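Local coordinates for Tle cognate immunity protein 4 C-terminal domain-containing protein (PDB 4R1D), which binds the lipase effector Tle4 of the H2 type VI secretion system as its cognate immunity protein, protecting the producing cell from its own toxin, at the interface of chains B and A. Coordinates in Å, arbitrary orientation; residue numbers count along the deposited sequence, not the author numbering. Chains: chain A, Uncharacterized protein; chain B, Uncharacterized protein.

Contact 1: the interface of chains B and A. Residues chain B 84-85, 87-88; chain A 202, 208-209, 231-233, 238.
B:Leu84 and B:Phe85, in the first turn of helix 84-95 of the lipase, keep helical backbone torsions and turn their amide nitrogens toward A:Asp233, each reaching it through a water. CG of A:Asp233 is anti to the backbone N (chi1 -165°), and its carboxylate oxygen OD1 takes both waters, at 2.6 Å from water 2 and 2.7 Å from water 1. Water 2 also lies 2.9 Å from B:Leu84 N, and water 1 meets B:Phe85 N. An acid suits this helix start, where the first-turn amides lack helical acceptors and the helix dipole would probably favour a negative charge.

B:Leu84 and A:Met209 meet tip to tip. The methionine is bent at chi2 and chi3, bringing its methyl to the isobutyl fork; the modelled separation is too short to be trusted. B:Leu84 CD2 also lies over the centre of the B:Phe85 ring. That ring slides past the side chain of A:Asp233, nearly parallel to its carboxylate, while A:Asp233 O sits at the ring edge. On the other side of CZ, B:Phe85 CE1 packs 3.7 Å from A:Gly238 CA, where the absence of a side chain allows close approach. Flexible A:Met202 crosses B:Ile88 at about a right angle, its CE 3.9 Å from CG1. B:Ser87 OG gives its hydrogen to B:Leu84 O at 2.7 Å within the helix, while the A:Met202 methyl packs against B:Ser87.

The immunity protein supplies helix 191-205 and strands 209-214, 225-233 and 236-245 around this helix start.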
loop_
_atom_site.group_PDB
_atom_site.type_symbol
_atom_site.label_atom_id
_atom_site.label_comp_id
_atom_site.label_asym_id
_atom_site.label_seq_id
_atom_site.Cartn_x
_atom_site.Cartn_y
_atom_site.Cartn_z
ATOM N N LEU B 84 6.436 -3.400 22.250
ATOM C CA LEU B 84 7.730 -3.903 21.795
ATOM C C LEU B 84 7.687 -4.585 20.421
ATOM O O LEU B 84 8.489 -4.272 19.540
ATOM C CB LEU B 84 8.312 -4.844 22.850
ATOM C CG LEU B 84 9.695 -5.415 22.573
ATOM C CD1 LEU B 84 10.391 -5.686 23.897
ATOM C CD2 LEU B 84 9.622 -6.673 21.703
ATOM N N PHE B 85 6.766 -5.525 20.230
ATOM C CA PHE B 85 6.736 -6.267 18.980
ATOM C C PHE B 85 6.282 -5.418 17.808
ATOM O O PHE B 85 6.724 -5.628 16.685
ATOM C CB PHE B 85 5.901 -7.536 19.093
ATOM C CG PHE B 85 6.685 -8.711 19.577
ATOM C CD1 PHE B 85 7.648 -9.290 18.762
ATOM C CD2 PHE B 85 6.472 -9.235 20.843
ATOM C CE1 PHE B 85 8.383 -10.377 19.197
ATOM C CE2 PHE B 85 7.210 -10.318 21.286
ATOM C CZ PHE B 85 8.165 -10.889 20.463
ATOM N N SER B 87 7.137 -2.391 17.442
ATOM C CA SER B 87 8.337 -1.645 17.070
ATOM C C SER B 87 9.328 -2.529 16.292
ATOM O O SER B 87 10.010 -2.058 15.385
ATOM C CB SER B 87 8.984 -0.996 18.293
ATOM O OG SER B 87 9.761 -1.926 19.031
ATOM N N ILE B 88 9.390 -3.813 16.625
ATOM C CA ILE B 88 10.170 -4.746 15.806
ATOM C C ILE B 88 9.588 -4.803 14.395
ATOM O O ILE B 88 10.324 -4.770 13.406
ATOM C CB ILE B 88 10.251 -6.153 16.447
ATOM C CG1 ILE B 88 11.163 -6.106 17.672
ATOM C CG2 ILE B 88 10.757 -7.197 15.446
ATOM C CD1 ILE B 88 11.313 -7.433 18.371
ATOM N N MET A 202 13.832 2.404 20.431
ATOM C CA MET A 202 13.337 1.124 20.912
ATOM C C MET A 202 13.968 0.751 22.257
ATOM O O MET A 202 13.271 0.292 23.169
ATOM C CB MET A 202 13.602 0.015 19.888
ATOM C CG MET A 202 12.916 0.193 18.543
ATOM S SD MET A 202 13.511 -1.050 17.359
ATOM C CE MET A 202 12.701 -2.539 17.957
ATOM N N GLY A 208 12.727 -4.597 27.534
ATOM C CA GLY A 208 12.908 -5.927 26.983
ATOM C C GLY A 208 13.714 -5.977 25.695
ATOM O O GLY A 208 14.026 -7.066 25.213
ATOM N N MET A 209 14.034 -4.809 25.131
ATOM C CA MET A 209 14.845 -4.721 23.914
ATOM C C MET A 209 16.326 -4.676 24.265
ATOM O O MET A 209 16.710 -4.070 25.265
ATOM C CB MET A 209 14.494 -3.463 23.105
ATOM C CG MET A 209 13.208 -3.557 22.273
ATOM S SD MET A 209 13.248 -4.839 21.002
ATOM C CE MET A 209 12.674 -6.243 21.885
ATOM N N GLY A 231 14.562 -8.941 21.423
ATOM C CA GLY A 231 13.785 -8.571 22.582
ATOM C C GLY A 231 12.708 -9.540 22.996
ATOM O O GLY A 231 12.252 -10.365 22.213
ATOM N N SER A 232 12.284 -9.414 24.246
ATOM C CA SER A 232 11.305 -10.329 24.803
ATOM C C SER A 232 10.088 -9.586 25.322
ATOM O O SER A 232 10.212 -8.567 25.989
ATOM C CB SER A 232 11.934 -11.140 25.932
ATOM O OG SER A 232 12.892 -12.051 25.415
ATOM N N ASP A 233 8.915 -10.114 25.007
ATOM C CA ASP A 233 7.659 -9.600 25.548
ATOM C C ASP A 233 6.605 -10.680 25.406
ATOM O O ASP A 233 6.633 -11.458 24.456
ATOM C CB ASP A 233 7.215 -8.339 24.803
ATOM C CG ASP A 233 6.136 -7.570 25.548
ATOM O OD1 ASP A 233 5.421 -6.768 24.909
ATOM O OD2 ASP A 233 6.004 -7.761 26.777
ATOM N N GLY A 238 11.788 -12.029 20.131
ATOM C CA GLY A 238 11.902 -11.584 18.754
ATOM C C GLY A 238 13.330 -11.199 18.404
ATOM O O GLY A 238 14.168 -10.975 19.279
HETATM O O HOH W 1 5.012 -6.588 22.279
HETATM O O HOH W 2 5.440 -4.146 24.848
#

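Contact 2: the interface of chains B and A. Residues chain B 96-97; chain A 179, 181, 191, 243-244, 258-260.
B:Arg97 meets A:Glu179 tip to tip, joining the Tle4 lipase to a strand in the C-terminal family region of its Tli4 immunity protein. The guanidinium approaches end-on, its plane turned 38° from the carboxylate. B:Arg97 NH1 reaches A:Glu179 OE2 at 2.9 Å on the syn side, while B:Arg97 NH2 reaches A:Glu179 OE1 at 3.0 Å from above the plane; both are nearly straight. Two-pronged arginine fits the paired oxygens of glutamate, and the paired bonds of this salt bridge should restrict rotation of both groups.

A:Arg181, two residues along strand 176-183, grips the same carboxylate side-on from the opposite face. A:Arg181 NE lies 3.0 Å from A:Glu179 OE2 and A:Arg181 NH2 3.1 Å from A:Glu179 OE1, so each oxygen accepts from both. This second-shell clamp probably helps to position the acid, and two flanking positive groups would probably favour the carboxylate form.

B:Trp96 packs beside the salt bridge. Its indole NE1 lies 3.5 Å above the centre of the B:Arg97 guanidinium, bracing it. CG, between backbone N and carbonyl carbon (chi1 88°), directs the ring to this surface. The CH2 end of the six-membered ring wedges into strand 256-263 near A:Ala259 O, A:Thr258 CB 3.9 Å from B:Trp96 CH2 on one side of the ring plane and A:Gly260 CA on the other, small residues that accommodate the broad indole. A:Trp243 O sits in plane at its edge, and A:Leu191 CD1 approaches B:Trp96 CE3 at 4.1 Å.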
loop_
_atom_site.group_PDB
_atom_site.type_symbol
_atom_site.label_atom_id
_atom_site.label_comp_id
_atom_site.label_asym_id
_atom_site.label_seq_id
_atom_site.Cartn_x
_atom_site.Cartn_y
_atom_site.Cartn_z
ATOM N N TRP B 96 14.832 -0.045 8.666
ATOM C CA TRP B 96 16.141 -0.463 8.140
ATOM C C TRP B 96 16.217 -0.468 6.621
ATOM O O TRP B 96 17.286 -0.728 6.053
ATOM C CB TRP B 96 16.567 -1.839 8.689
ATOM C CG TRP B 96 16.100 -3.055 7.908
ATOM C CD1 TRP B 96 14.822 -3.531 7.809
ATOM C CD2 TRP B 96 16.926 -3.987 7.178
ATOM N NE1 TRP B 96 14.798 -4.676 7.047
ATOM C CE2 TRP B 96 16.075 -4.981 6.657
ATOM C CE3 TRP B 96 18.299 -4.073 6.919
ATOM C CZ2 TRP B 96 16.549 -6.048 5.881
ATOM C CZ3 TRP B 96 18.771 -5.139 6.144
ATOM C CH2 TRP B 96 17.896 -6.105 5.633
ATOM N N ARG B 97 15.088 -0.184 5.972
ATOM C CA ARG B 97 15.036 -0.124 4.511
ATOM C C ARG B 97 15.494 1.244 4.028
ATOM O O ARG B 97 14.869 2.253 4.367
ATOM C CB ARG B 97 13.601 -0.337 4.024
ATOM C CG ARG B 97 12.913 -1.590 4.571
ATOM C CD ARG B 97 13.449 -2.838 3.914
ATOM N NE ARG B 97 12.639 -4.016 4.229
ATOM C CZ ARG B 97 13.020 -5.265 3.971
ATOM N NH1 ARG B 97 14.194 -5.492 3.384
ATOM N NH2 ARG B 97 12.218 -6.285 4.276
ATOM N N GLU A 179 16.192 -13.023 4.641
ATOM C CA GLU A 179 16.122 -12.496 3.281
ATOM C C GLU A 179 17.453 -11.931 2.794
ATOM O O GLU A 179 18.232 -11.368 3.571
ATOM C CB GLU A 179 14.998 -11.470 3.110
ATOM C CG GLU A 179 14.980 -10.363 4.125
ATOM C CD GLU A 179 14.366 -9.083 3.555
ATOM O OE1 GLU A 179 13.114 -8.983 3.463
ATOM O OE2 GLU A 179 15.148 -8.186 3.185
ATOM N N ARG A 181 19.033 -9.739 -0.598
ATOM C CA ARG A 181 18.681 -8.917 -1.757
ATOM C C ARG A 181 19.916 -8.245 -2.325
ATOM O O ARG A 181 20.829 -7.896 -1.573
ATOM C CB ARG A 181 17.700 -7.801 -1.343
ATOM C CG ARG A 181 16.405 -8.290 -0.732
ATOM C CD ARG A 181 15.428 -7.167 -0.396
ATOM N NE ARG A 181 14.315 -7.777 0.320
ATOM C CZ ARG A 181 13.319 -8.421 -0.276
ATOM N NH1 ARG A 181 13.266 -8.476 -1.601
ATOM N NH2 ARG A 181 12.372 -9.002 0.454
ATOM N N LEU A 191 23.480 1.825 6.485
ATOM C CA LEU A 191 22.633 1.127 7.441
ATOM C C LEU A 191 22.725 1.619 8.887
ATOM O O LEU A 191 21.713 1.906 9.504
ATOM C CB LEU A 191 22.934 -0.365 7.401
ATOM C CG LEU A 191 22.258 -1.158 8.512
ATOM C CD1 LEU A 191 20.756 -1.160 8.318
ATOM C CD2 LEU A 191 22.805 -2.575 8.487
ATOM N N TRP A 243 22.098 -6.513 7.858
ATOM C CA TRP A 243 23.452 -6.473 7.300
ATOM C C TRP A 243 23.367 -5.814 5.932
ATOM O O TRP A 243 22.469 -6.118 5.159
ATOM C CB TRP A 243 23.971 -7.907 7.154
ATOM C CG TRP A 243 25.390 -8.072 6.632
ATOM C CD1 TRP A 243 26.533 -8.141 7.382
ATOM C CD2 TRP A 243 25.799 -8.260 5.264
ATOM N NE1 TRP A 243 27.623 -8.342 6.565
ATOM C CE2 TRP A 243 27.204 -8.411 5.262
ATOM C CE3 TRP A 243 25.115 -8.302 4.039
ATOM C CZ2 TRP A 243 27.941 -8.608 4.088
ATOM C CZ3 TRP A 243 25.850 -8.492 2.864
ATOM C CH2 TRP A 243 27.253 -8.647 2.900
ATOM N N GLU A 244 24.296 -4.908 5.639
ATOM C CA GLU A 244 24.250 -4.204 4.383
ATOM C C GLU A 244 25.624 -3.794 3.888
ATOM O O GLU A 244 26.519 -3.454 4.673
ATOM C CB GLU A 244 23.362 -2.958 4.514
ATOM C CG GLU A 244 23.125 -2.234 3.193
ATOM C CD GLU A 244 22.027 -1.189 3.299
ATOM O OE1 GLU A 244 21.135 -1.351 4.155
ATOM O OE2 GLU A 244 22.059 -0.208 2.523
ATOM N N THR A 258 21.816 -6.605 0.828
ATOM C CA THR A 258 21.306 -6.699 2.181
ATOM C C THR A 258 21.074 -8.159 2.556
ATOM O O THR A 258 20.781 -9.001 1.703
ATOM C CB THR A 258 19.980 -5.905 2.389
ATOM O OG1 THR A 258 18.967 -6.415 1.512
ATOM C CG2 THR A 258 20.188 -4.404 2.124
ATOM N N ALA A 259 21.239 -8.432 3.839
ATOM C CA ALA A 259 20.868 -9.707 4.431
ATOM C C ALA A 259 20.159 -9.379 5.730
ATOM O O ALA A 259 20.580 -8.490 6.476
ATOM C CB ALA A 259 22.119 -10.570 4.690
ATOM N N GLY A 260 19.065 -10.081 6.008
ATOM C CA GLY A 260 18.299 -9.797 7.209
ATOM C C GLY A 260 17.691 -11.066 7.752
ATOM O O GLY A 260 17.345 -11.962 6.994
#

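Contact 3: the interface of chains B and A. Residues chain B 397-399, 402-403; chain A 91-92, 115, 117-118.
A:Ser115 joins three lipase groups by direct hydrogen bonds at the end of strand 107-115, in the N-terminal family region of the Tli4 immunity protein. The backbone A:Ser115 N donates to B:Arg397 O at 2.9 Å. The hydroxyl A:Ser115 OG accepts from B:Gly399 N at 2.8 Å and donates to B:Asp402 OD2 at 2.6 Å, using the anti lone pair of that carboxylate oxygen. Serine suits this place because one small hydroxyl can serve as acceptor and donor together; OG lies beside its own backbone N (chi1 -84°), facing the start of helix 400-421.

Water extends the polar network. Water 4 binds B:Asp402 OD2 at 2.6 Å and A:Asp117 OD1 at 2.7 Å, thereby bridging two acids, and A:Arg118 NE meets it at 2.9 Å. That nearby guanidinium would be expected to ease any repulsion between the two carboxylates. Water 3 links B:Asp402 OD2 to A:Lys91 O and A:Asp117 N.

Apolar and face contacts complete the join. A:Thr92 CG2 touches B:Val398 CG2 at 3.8 Å and the CB of B:Asp402. The A:Lys91 side chain crosses that aspartate at about a right angle, touching with its methylenes while its amine lies farther off. B:Gly399 N lies 3.5 Å above the A:Arg118 guanidinium, toward its rim; glycine lets the flat group lie close.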
loop_
_atom_site.group_PDB
_atom_site.type_symbol
_atom_site.label_atom_id
_atom_site.label_comp_id
_atom_site.label_asym_id
_atom_site.label_seq_id
_atom_site.Cartn_x
_atom_site.Cartn_y
_atom_site.Cartn_z
ATOM N N ARG B 397 14.070 2.189 -19.597
ATOM C CA ARG B 397 13.107 1.823 -20.623
ATOM C C ARG B 397 11.938 2.790 -20.635
ATOM O O ARG B 397 11.235 2.920 -21.635
ATOM C CB ARG B 397 12.572 0.405 -20.397
ATOM C CG ARG B 397 13.633 -0.671 -20.450
ATOM C CD ARG B 397 13.002 -2.013 -20.775
ATOM N NE ARG B 397 12.055 -2.459 -19.753
ATOM C CZ ARG B 397 11.172 -3.428 -19.952
ATOM N NH1 ARG B 397 11.100 -4.028 -21.139
ATOM N NH2 ARG B 397 10.334 -3.782 -18.976
ATOM N N VAL B 398 11.721 3.454 -19.508
ATOM C CA VAL B 398 10.593 4.362 -19.379
ATOM C C VAL B 398 11.067 5.618 -18.654
ATOM O O VAL B 398 11.803 5.540 -17.667
ATOM C CB VAL B 398 9.415 3.700 -18.621
ATOM C CG1 VAL B 398 9.858 3.220 -17.238
ATOM C CG2 VAL B 398 8.229 4.655 -18.504
ATOM N N GLY B 399 10.666 6.775 -19.172
ATOM C CA GLY B 399 11.012 8.042 -18.558
ATOM C C GLY B 399 10.181 8.242 -17.312
ATOM O O GLY B 399 8.984 7.991 -17.328
ATOM N N ASP B 402 7.312 10.592 -17.783
ATOM C CA ASP B 402 6.343 9.965 -18.684
ATOM C C ASP B 402 5.418 9.079 -17.866
ATOM O O ASP B 402 4.204 9.134 -18.002
ATOM C CB ASP B 402 7.032 9.066 -19.718
ATOM C CG ASP B 402 7.629 9.834 -20.884
ATOM O OD1 ASP B 402 7.259 11.008 -21.111
ATOM O OD2 ASP B 402 8.469 9.235 -21.594
ATOM N N ASN B 403 6.018 8.232 -17.042
ATOM C CA ASN B 403 5.251 7.310 -16.207
ATOM C C ASN B 403 4.330 8.065 -15.263
ATOM O O ASN B 403 3.145 7.748 -15.146
ATOM C CB ASN B 403 6.192 6.419 -15.405
ATOM C CG ASN B 403 5.496 5.201 -14.867
ATOM O OD1 ASN B 403 5.166 4.290 -15.625
ATOM N ND2 ASN B 403 5.251 5.177 -13.555
ATOM N N LYS A 91 1.845 8.391 -23.055
ATOM C CA LYS A 91 3.307 8.461 -23.064
ATOM C C LYS A 91 4.011 7.130 -22.823
ATOM O O LYS A 91 5.229 7.020 -23.026
ATOM C CB LYS A 91 3.784 9.492 -22.054
ATOM C CG LYS A 91 3.076 10.825 -22.229
ATOM C CD LYS A 91 3.733 11.919 -21.416
ATOM C CE LYS A 91 3.096 13.281 -21.709
ATOM N NZ LYS A 91 1.851 13.523 -20.918
ATOM N N THR A 92 3.253 6.134 -22.375
ATOM C CA THR A 92 3.834 4.841 -22.032
ATOM C C THR A 92 3.022 3.677 -22.566
ATOM O O THR A 92 1.785 3.714 -22.603
ATOM C CB THR A 92 4.014 4.653 -20.501
ATOM O OG1 THR A 92 2.736 4.689 -19.850
ATOM C CG2 THR A 92 4.924 5.740 -19.925
ATOM N N SER A 115 8.545 3.744 -22.467
ATOM C CA SER A 115 8.142 5.040 -23.005
ATOM C C SER A 115 7.949 4.973 -24.513
ATOM O O SER A 115 8.716 4.327 -25.219
ATOM C CB SER A 115 9.142 6.140 -22.641
ATOM O OG SER A 115 8.885 6.658 -21.343
ATOM N N ASP A 117 8.608 7.193 -26.646
ATOM C CA ASP A 117 9.786 7.731 -27.318
ATOM C C ASP A 117 11.057 6.953 -26.985
ATOM O O ASP A 117 12.158 7.350 -27.370
ATOM C CB ASP A 117 9.949 9.231 -27.038
ATOM C CG ASP A 117 10.311 9.525 -25.600
ATOM O OD1 ASP A 117 10.334 8.587 -24.777
ATOM O OD2 ASP A 117 10.566 10.708 -25.291
ATOM N N ARG A 118 10.897 5.829 -26.285
ATOM C CA ARG A 118 12.026 4.946 -26.013
ATOM C C ARG A 118 11.830 3.552 -26.591
ATOM O O ARG A 118 12.544 2.617 -26.211
ATOM C CB ARG A 118 12.273 4.843 -24.508
ATOM C CG ARG A 118 12.657 6.166 -23.879
ATOM C CD ARG A 118 13.089 5.996 -22.445
ATOM N NE ARG A 118 13.154 7.288 -21.774
ATOM C CZ ARG A 118 14.081 7.622 -20.890
ATOM N NH1 ARG A 118 15.031 6.755 -20.568
ATOM N NH2 ARG A 118 14.051 8.824 -20.327
HETATM O O HOH W 3 7.134 8.806 -24.339
HETATM O O HOH W 4 11.040 9.254 -22.205
#

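Contact 1 and contact 2 are neighbours, their C-alpha centres about 19 Å apart. Lipase helix 84-95 leads from one to the residues just after its end at the other, and immunity-protein helix 191-205 and strand 236-245 contribute to both. Contact 3 stands about 45 Å from contact 1 and 31 Å from contact 2, using lipase residues around the start of helix 400-421. On Tli4, contacts 1 and 2 fall in the C-terminal family region and contact 3 in the N-terminal one. The immunity protein therefore holds the lipase at widely separated points, which probably restrains the relative orientation of the two proteins.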